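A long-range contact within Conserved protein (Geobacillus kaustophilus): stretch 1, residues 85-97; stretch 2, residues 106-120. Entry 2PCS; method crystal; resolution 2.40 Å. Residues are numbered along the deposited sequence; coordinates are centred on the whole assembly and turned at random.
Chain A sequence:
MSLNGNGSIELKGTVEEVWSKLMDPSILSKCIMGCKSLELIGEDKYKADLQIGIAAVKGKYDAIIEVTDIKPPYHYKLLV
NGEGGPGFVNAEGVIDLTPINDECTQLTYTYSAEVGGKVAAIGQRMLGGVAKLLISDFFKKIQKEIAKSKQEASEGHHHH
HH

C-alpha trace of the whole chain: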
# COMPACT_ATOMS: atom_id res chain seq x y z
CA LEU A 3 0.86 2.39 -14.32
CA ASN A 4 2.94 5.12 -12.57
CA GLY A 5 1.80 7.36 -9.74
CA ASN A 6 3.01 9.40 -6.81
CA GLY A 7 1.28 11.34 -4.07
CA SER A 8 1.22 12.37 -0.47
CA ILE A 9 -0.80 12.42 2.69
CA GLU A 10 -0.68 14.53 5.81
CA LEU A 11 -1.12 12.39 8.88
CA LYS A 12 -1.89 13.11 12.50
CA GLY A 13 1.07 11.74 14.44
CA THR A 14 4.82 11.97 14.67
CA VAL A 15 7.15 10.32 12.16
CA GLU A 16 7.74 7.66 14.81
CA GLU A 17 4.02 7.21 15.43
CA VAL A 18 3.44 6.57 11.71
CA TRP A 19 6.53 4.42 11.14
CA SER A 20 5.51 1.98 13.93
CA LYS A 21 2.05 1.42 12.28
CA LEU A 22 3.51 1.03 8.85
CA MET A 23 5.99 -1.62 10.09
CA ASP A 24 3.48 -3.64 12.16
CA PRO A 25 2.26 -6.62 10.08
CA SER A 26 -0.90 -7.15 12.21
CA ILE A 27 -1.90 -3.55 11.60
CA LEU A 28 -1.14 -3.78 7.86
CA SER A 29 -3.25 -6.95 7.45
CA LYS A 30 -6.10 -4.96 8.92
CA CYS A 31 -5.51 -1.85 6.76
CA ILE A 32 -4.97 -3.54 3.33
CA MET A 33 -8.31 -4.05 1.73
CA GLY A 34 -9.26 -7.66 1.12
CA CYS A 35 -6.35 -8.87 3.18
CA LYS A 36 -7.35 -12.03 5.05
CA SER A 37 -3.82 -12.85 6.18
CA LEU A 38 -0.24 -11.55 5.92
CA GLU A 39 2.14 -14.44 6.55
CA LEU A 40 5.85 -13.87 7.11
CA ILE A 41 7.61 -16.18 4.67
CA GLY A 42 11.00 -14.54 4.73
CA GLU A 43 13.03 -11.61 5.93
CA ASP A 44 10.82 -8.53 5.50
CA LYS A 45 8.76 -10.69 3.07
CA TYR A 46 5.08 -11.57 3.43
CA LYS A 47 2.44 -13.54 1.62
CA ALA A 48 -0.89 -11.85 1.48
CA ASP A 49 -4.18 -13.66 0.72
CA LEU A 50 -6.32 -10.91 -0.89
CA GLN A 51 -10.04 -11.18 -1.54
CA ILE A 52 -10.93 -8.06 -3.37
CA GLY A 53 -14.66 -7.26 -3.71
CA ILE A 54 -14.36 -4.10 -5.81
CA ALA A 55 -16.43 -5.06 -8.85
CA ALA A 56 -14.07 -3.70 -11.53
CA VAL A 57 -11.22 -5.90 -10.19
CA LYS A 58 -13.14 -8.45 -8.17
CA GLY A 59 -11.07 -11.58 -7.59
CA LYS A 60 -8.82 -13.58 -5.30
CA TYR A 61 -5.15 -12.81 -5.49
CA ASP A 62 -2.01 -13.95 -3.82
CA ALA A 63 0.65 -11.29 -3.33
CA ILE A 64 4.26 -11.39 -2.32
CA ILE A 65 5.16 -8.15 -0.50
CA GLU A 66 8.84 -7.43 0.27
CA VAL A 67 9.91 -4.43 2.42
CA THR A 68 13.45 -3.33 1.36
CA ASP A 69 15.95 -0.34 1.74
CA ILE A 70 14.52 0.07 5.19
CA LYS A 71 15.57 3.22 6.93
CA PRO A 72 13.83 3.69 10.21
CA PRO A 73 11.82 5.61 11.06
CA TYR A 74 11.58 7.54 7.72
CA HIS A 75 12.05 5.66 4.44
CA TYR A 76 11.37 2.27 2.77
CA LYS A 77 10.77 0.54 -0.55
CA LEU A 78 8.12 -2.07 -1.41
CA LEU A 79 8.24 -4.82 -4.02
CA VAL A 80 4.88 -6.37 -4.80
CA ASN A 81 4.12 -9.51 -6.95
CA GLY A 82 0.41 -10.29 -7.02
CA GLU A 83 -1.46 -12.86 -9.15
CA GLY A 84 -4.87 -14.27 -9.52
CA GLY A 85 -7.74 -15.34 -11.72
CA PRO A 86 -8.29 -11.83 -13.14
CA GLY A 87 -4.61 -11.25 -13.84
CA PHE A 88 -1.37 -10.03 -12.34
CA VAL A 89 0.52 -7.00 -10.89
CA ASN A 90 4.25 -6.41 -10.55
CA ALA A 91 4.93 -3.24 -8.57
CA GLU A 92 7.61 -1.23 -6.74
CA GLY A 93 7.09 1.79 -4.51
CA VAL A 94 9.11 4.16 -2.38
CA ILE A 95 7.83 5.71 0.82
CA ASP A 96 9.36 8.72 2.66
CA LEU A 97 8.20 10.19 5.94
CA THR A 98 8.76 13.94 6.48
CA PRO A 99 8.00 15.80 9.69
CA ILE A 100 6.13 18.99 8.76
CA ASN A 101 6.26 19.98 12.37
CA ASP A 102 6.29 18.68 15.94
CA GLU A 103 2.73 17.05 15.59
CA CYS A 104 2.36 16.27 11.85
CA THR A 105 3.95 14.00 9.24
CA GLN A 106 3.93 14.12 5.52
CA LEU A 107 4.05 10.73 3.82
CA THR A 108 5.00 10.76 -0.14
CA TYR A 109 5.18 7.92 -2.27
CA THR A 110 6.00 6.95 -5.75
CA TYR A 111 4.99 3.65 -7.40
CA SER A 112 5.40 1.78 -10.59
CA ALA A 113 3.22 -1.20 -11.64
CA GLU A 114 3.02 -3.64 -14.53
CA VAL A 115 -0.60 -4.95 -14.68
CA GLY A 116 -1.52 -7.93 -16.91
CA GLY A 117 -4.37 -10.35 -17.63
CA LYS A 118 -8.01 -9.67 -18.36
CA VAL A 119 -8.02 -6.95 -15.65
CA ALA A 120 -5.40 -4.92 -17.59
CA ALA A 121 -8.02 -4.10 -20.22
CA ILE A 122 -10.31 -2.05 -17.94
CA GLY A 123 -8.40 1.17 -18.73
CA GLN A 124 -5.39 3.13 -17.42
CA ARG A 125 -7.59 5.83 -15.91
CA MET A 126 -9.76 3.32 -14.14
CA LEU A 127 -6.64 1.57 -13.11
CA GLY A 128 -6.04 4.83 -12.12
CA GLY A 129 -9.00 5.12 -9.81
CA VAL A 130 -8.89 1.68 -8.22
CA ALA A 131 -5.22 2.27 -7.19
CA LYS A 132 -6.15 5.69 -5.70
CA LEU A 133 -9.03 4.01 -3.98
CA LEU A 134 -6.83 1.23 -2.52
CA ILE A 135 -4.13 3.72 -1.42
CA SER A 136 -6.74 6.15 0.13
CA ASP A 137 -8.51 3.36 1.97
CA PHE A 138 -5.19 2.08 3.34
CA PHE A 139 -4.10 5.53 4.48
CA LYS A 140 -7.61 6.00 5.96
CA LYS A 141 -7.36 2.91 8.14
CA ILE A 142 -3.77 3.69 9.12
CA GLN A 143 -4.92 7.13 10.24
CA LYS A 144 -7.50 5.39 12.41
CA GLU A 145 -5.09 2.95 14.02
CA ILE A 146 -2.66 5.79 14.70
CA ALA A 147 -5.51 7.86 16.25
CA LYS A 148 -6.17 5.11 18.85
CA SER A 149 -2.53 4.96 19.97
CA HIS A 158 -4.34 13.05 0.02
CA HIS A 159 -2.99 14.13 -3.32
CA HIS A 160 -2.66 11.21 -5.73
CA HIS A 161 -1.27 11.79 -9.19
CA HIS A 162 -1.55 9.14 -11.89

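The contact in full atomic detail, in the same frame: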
# COMPACT_ATOMS: atom_id res chain seq x y z
N GLY A 85 -6.79 -15.12 -10.64
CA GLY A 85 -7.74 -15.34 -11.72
C GLY A 85 -7.80 -14.21 -12.69
O GLY A 85 -7.54 -14.44 -13.85
N PRO A 86 -8.12 -12.97 -12.21
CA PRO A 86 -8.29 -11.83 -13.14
C PRO A 86 -7.02 -11.28 -13.73
O PRO A 86 -7.09 -10.50 -14.71
CB PRO A 86 -9.04 -10.76 -12.31
CG PRO A 86 -9.44 -11.46 -10.97
CD PRO A 86 -8.40 -12.58 -10.81
N GLY A 87 -5.87 -11.68 -13.21
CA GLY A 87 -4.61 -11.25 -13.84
C GLY A 87 -3.52 -11.01 -12.81
O GLY A 87 -3.54 -11.55 -11.71
N PHE A 88 -2.52 -10.23 -13.20
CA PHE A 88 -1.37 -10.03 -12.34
C PHE A 88 -0.88 -8.53 -12.30
O PHE A 88 -1.18 -7.69 -13.21
CB PHE A 88 -0.22 -11.00 -12.72
CG PHE A 88 0.40 -10.69 -14.03
CD1 PHE A 88 -0.17 -11.17 -15.20
CD2 PHE A 88 1.50 -9.88 -14.11
CE1 PHE A 88 0.39 -10.91 -16.42
CE2 PHE A 88 2.09 -9.59 -15.35
CZ PHE A 88 1.55 -10.12 -16.53
N VAL A 89 -0.06 -8.30 -11.27
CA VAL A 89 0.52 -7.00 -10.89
C VAL A 89 1.98 -7.17 -10.38
O VAL A 89 2.23 -7.79 -9.35
CB VAL A 89 -0.27 -6.35 -9.69
CG1 VAL A 89 0.33 -5.01 -9.35
CG2 VAL A 89 -1.76 -6.14 -10.05
N ASN A 90 2.93 -6.60 -11.11
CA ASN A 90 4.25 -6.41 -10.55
C ASN A 90 4.51 -4.92 -10.25
O ASN A 90 4.44 -4.07 -11.14
CB ASN A 90 5.30 -6.96 -11.54
CG ASN A 90 5.06 -8.41 -11.86
OD1 ASN A 90 4.76 -9.22 -10.94
ND2 ASN A 90 5.11 -8.75 -13.16
N ALA A 91 4.81 -4.61 -9.00
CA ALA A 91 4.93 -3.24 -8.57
C ALA A 91 6.15 -2.94 -7.65
O ALA A 91 6.55 -3.76 -6.85
CB ALA A 91 3.64 -2.83 -7.87
N GLU A 92 6.71 -1.76 -7.77
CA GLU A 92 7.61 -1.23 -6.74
C GLU A 92 7.14 0.16 -6.29
O GLU A 92 6.55 0.92 -7.09
CB GLU A 92 9.11 -1.24 -7.18
CG GLU A 92 9.32 -0.85 -8.64
CD GLU A 92 10.80 -0.82 -9.12
OE1 GLU A 92 11.09 0.08 -9.99
OE2 GLU A 92 11.65 -1.69 -8.69
N GLY A 93 7.36 0.46 -5.01
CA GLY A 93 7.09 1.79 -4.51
C GLY A 93 8.17 2.23 -3.58
O GLY A 93 8.93 1.39 -3.07
N VAL A 94 8.22 3.54 -3.35
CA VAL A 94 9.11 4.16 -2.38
C VAL A 94 8.27 5.04 -1.46
O VAL A 94 7.40 5.81 -1.90
CB VAL A 94 10.14 5.06 -3.08
CG1 VAL A 94 11.16 5.57 -2.09
CG2 VAL A 94 10.85 4.33 -4.28
N ILE A 95 8.51 4.91 -0.16
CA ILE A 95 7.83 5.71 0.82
C ILE A 95 8.85 6.54 1.66
O ILE A 95 9.83 6.01 2.19
CB ILE A 95 7.01 4.84 1.76
CG1 ILE A 95 5.83 4.17 1.03
CG2 ILE A 95 6.49 5.60 2.93
CD1 ILE A 95 6.21 2.92 0.35
N ASP A 96 8.55 7.83 1.83
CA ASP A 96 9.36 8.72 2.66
C ASP A 96 8.46 9.42 3.67
O ASP A 96 7.34 9.86 3.32
CB ASP A 96 10.09 9.72 1.77
CG ASP A 96 11.21 9.06 0.95
OD1 ASP A 96 12.18 8.58 1.56
OD2 ASP A 96 11.13 9.03 -0.31
N LEU A 97 8.90 9.44 4.92
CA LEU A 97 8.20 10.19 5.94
C LEU A 97 8.97 11.51 6.22
O LEU A 97 10.23 11.51 6.36
CB LEU A 97 7.98 9.35 7.20
CG LEU A 97 7.18 8.04 7.13
CD1 LEU A 97 7.04 7.41 8.50
CD2 LEU A 97 5.81 8.34 6.59
N GLN A 106 4.30 14.31 6.89
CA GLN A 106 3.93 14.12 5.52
C GLN A 106 4.54 12.80 4.99
O GLN A 106 5.77 12.63 4.94
CB GLN A 106 4.43 15.31 4.73
CG GLN A 106 3.99 15.33 3.36
CD GLN A 106 4.97 16.07 2.48
OE1 GLN A 106 6.19 15.81 2.50
NE2 GLN A 106 4.45 16.99 1.67
N LEU A 107 3.66 11.91 4.55
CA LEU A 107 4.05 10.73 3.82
C LEU A 107 4.01 11.00 2.29
O LEU A 107 3.00 11.40 1.76
CB LEU A 107 3.12 9.57 4.20
CG LEU A 107 3.54 8.18 3.71
CD1 LEU A 107 2.98 7.15 4.62
CD2 LEU A 107 3.14 7.96 2.26
N THR A 108 4.95 10.68 1.31
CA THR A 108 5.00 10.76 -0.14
C THR A 108 5.34 9.40 -0.76
O THR A 108 5.91 8.56 -0.08
CB THR A 108 6.03 11.81 -0.59
OG1 THR A 108 7.33 11.45 -0.13
CG2 THR A 108 5.77 13.14 0.10
N TYR A 109 4.93 9.22 -1.68
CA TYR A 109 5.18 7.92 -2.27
C TYR A 109 5.25 8.07 -3.76
O TYR A 109 4.75 9.03 -4.35
CB TYR A 109 4.16 6.85 -1.85
CG TYR A 109 2.76 7.15 -2.35
CD1 TYR A 109 1.82 7.80 -1.54
CD2 TYR A 109 2.39 6.81 -3.65
CE1 TYR A 109 0.57 8.16 -2.05
CE2 TYR A 109 1.16 7.11 -4.14
CZ TYR A 109 0.24 7.76 -3.34
OH TYR A 109 -1.01 8.04 -3.87
N THR A 110 5.79 7.04 -4.35
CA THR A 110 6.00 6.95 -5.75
C THR A 110 5.74 5.45 -5.97
O THR A 110 6.03 4.61 -5.09
CB THR A 110 7.43 7.37 -5.94
OG1 THR A 110 7.56 8.50 -6.81
CG2 THR A 110 8.33 6.28 -6.22
N TYR A 111 5.10 5.08 -7.08
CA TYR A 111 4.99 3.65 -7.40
C TYR A 111 4.98 3.40 -8.87
O TYR A 111 4.70 4.27 -9.67
CB TYR A 111 3.80 2.97 -6.71
CG TYR A 111 2.49 3.29 -7.32
CD1 TYR A 111 1.66 4.26 -6.74
CD2 TYR A 111 2.08 2.68 -8.53
CE1 TYR A 111 0.47 4.58 -7.33
CE2 TYR A 111 0.86 3.02 -9.13
CZ TYR A 111 0.08 3.94 -8.52
OH TYR A 111 -1.10 4.27 -9.09
N SER A 112 5.25 2.15 -9.22
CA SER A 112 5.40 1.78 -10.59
C SER A 112 4.91 0.33 -10.72
O SER A 112 5.46 -0.57 -10.03
CB SER A 112 6.89 1.92 -10.93
OG SER A 112 7.03 2.22 -12.28
N ALA A 113 3.88 0.12 -11.54
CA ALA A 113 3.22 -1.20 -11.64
C ALA A 113 2.98 -1.68 -13.05
O ALA A 113 2.35 -1.00 -13.86
CB ALA A 113 1.86 -1.23 -10.87
N GLU A 114 3.40 -2.91 -13.31
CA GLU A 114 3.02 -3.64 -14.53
C GLU A 114 1.77 -4.47 -14.19
O GLU A 114 1.79 -5.25 -13.25
CB GLU A 114 4.22 -4.49 -15.01
CG GLU A 114 3.86 -5.74 -15.83
CD GLU A 114 5.04 -6.75 -15.95
OE1 GLU A 114 5.68 -7.12 -14.92
OE2 GLU A 114 5.32 -7.18 -17.11
N VAL A 115 0.67 -4.23 -14.90
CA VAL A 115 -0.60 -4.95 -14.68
C VAL A 115 -0.93 -5.76 -15.93
O VAL A 115 -0.89 -5.24 -17.03
CB VAL A 115 -1.79 -4.00 -14.34
CG1 VAL A 115 -3.04 -4.80 -13.86
CG2 VAL A 115 -1.41 -2.98 -13.29
N GLY A 116 -1.24 -7.05 -15.76
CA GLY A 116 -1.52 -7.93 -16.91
C GLY A 116 -2.78 -8.74 -16.65
O GLY A 116 -3.33 -8.69 -15.53
N GLY A 117 -3.21 -9.49 -17.67
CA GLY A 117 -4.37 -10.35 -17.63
C GLY A 117 -5.63 -9.63 -18.06
O GLY A 117 -5.57 -8.51 -18.55
N LYS A 118 -6.78 -10.26 -17.85
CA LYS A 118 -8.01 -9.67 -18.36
C LYS A 118 -8.24 -8.27 -17.67
O LYS A 118 -8.72 -7.34 -18.30
CB LYS A 118 -9.24 -10.61 -18.33
CG LYS A 118 -9.70 -11.08 -16.95
CD LYS A 118 -10.92 -12.04 -16.96
CE LYS A 118 -12.05 -11.53 -17.89
NZ LYS A 118 -13.34 -12.34 -17.76
N VAL A 119 -7.81 -8.15 -16.43
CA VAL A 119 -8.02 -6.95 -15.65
C VAL A 119 -7.27 -5.74 -16.22
O VAL A 119 -7.64 -4.61 -15.92
CB VAL A 119 -7.63 -7.17 -14.15
CG1 VAL A 119 -6.10 -7.12 -13.95
CG2 VAL A 119 -8.36 -6.17 -13.25
N ALA A 120 -6.22 -5.99 -17.01
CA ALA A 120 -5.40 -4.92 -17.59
C ALA A 120 -6.22 -4.06 -18.58
O ALA A 120 -5.89 -2.90 -18.86
CB ALA A 120 -4.17 -5.51 -18.29

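The ring of Phe88 folds over a glycine on the neighbouring strand. Gly116 CA lies 3.9 Å from the centroid of the Phe88 ring, over its face, in a CH-pi contact. Gly116 leaves the space the ring fills: a CB modelled there would fall 2.3 Å from Phe88 CE1. Glu114 CD sits at the ring edge, 4.1 Å from Phe88 CE2.

The two strands run antiparallel, at 170°. Paired backbone hydrogen bonds join Phe88 with Gly116, Asn90 with Glu114, Glu92 with Ser112, Val94 with Thr110 and Asp96 with Thr108. The shortest runs from Gly116 N to Phe88 O, 2.6 Å. The ladder loosens at the far end, where the bond from Asp96 N to Thr108 O is weak at 3.3 Å.

One side-chain hydrogen bond reinforces the ladder. Asn90 ND2 donates to Glu114 OE1 at a very short 2.5 Å, and almost straight.

The other face of the sheet is mainly apolar. Ala91 CB meets Ala113 CB at 3.8 Å, and Leu97 CD2 meets Leu107 CD1 at 3.6 Å. Tyr109 and Tyr111 start on this face, but their ends lead away from the first strand.

Beyond the ladder, Val119 N donates to Pro86 O at 3.0 Å. Gly87 and Gly117 pack closely there, CA to CA 3.9 Å. A CB on either would clash with the opposing backbone.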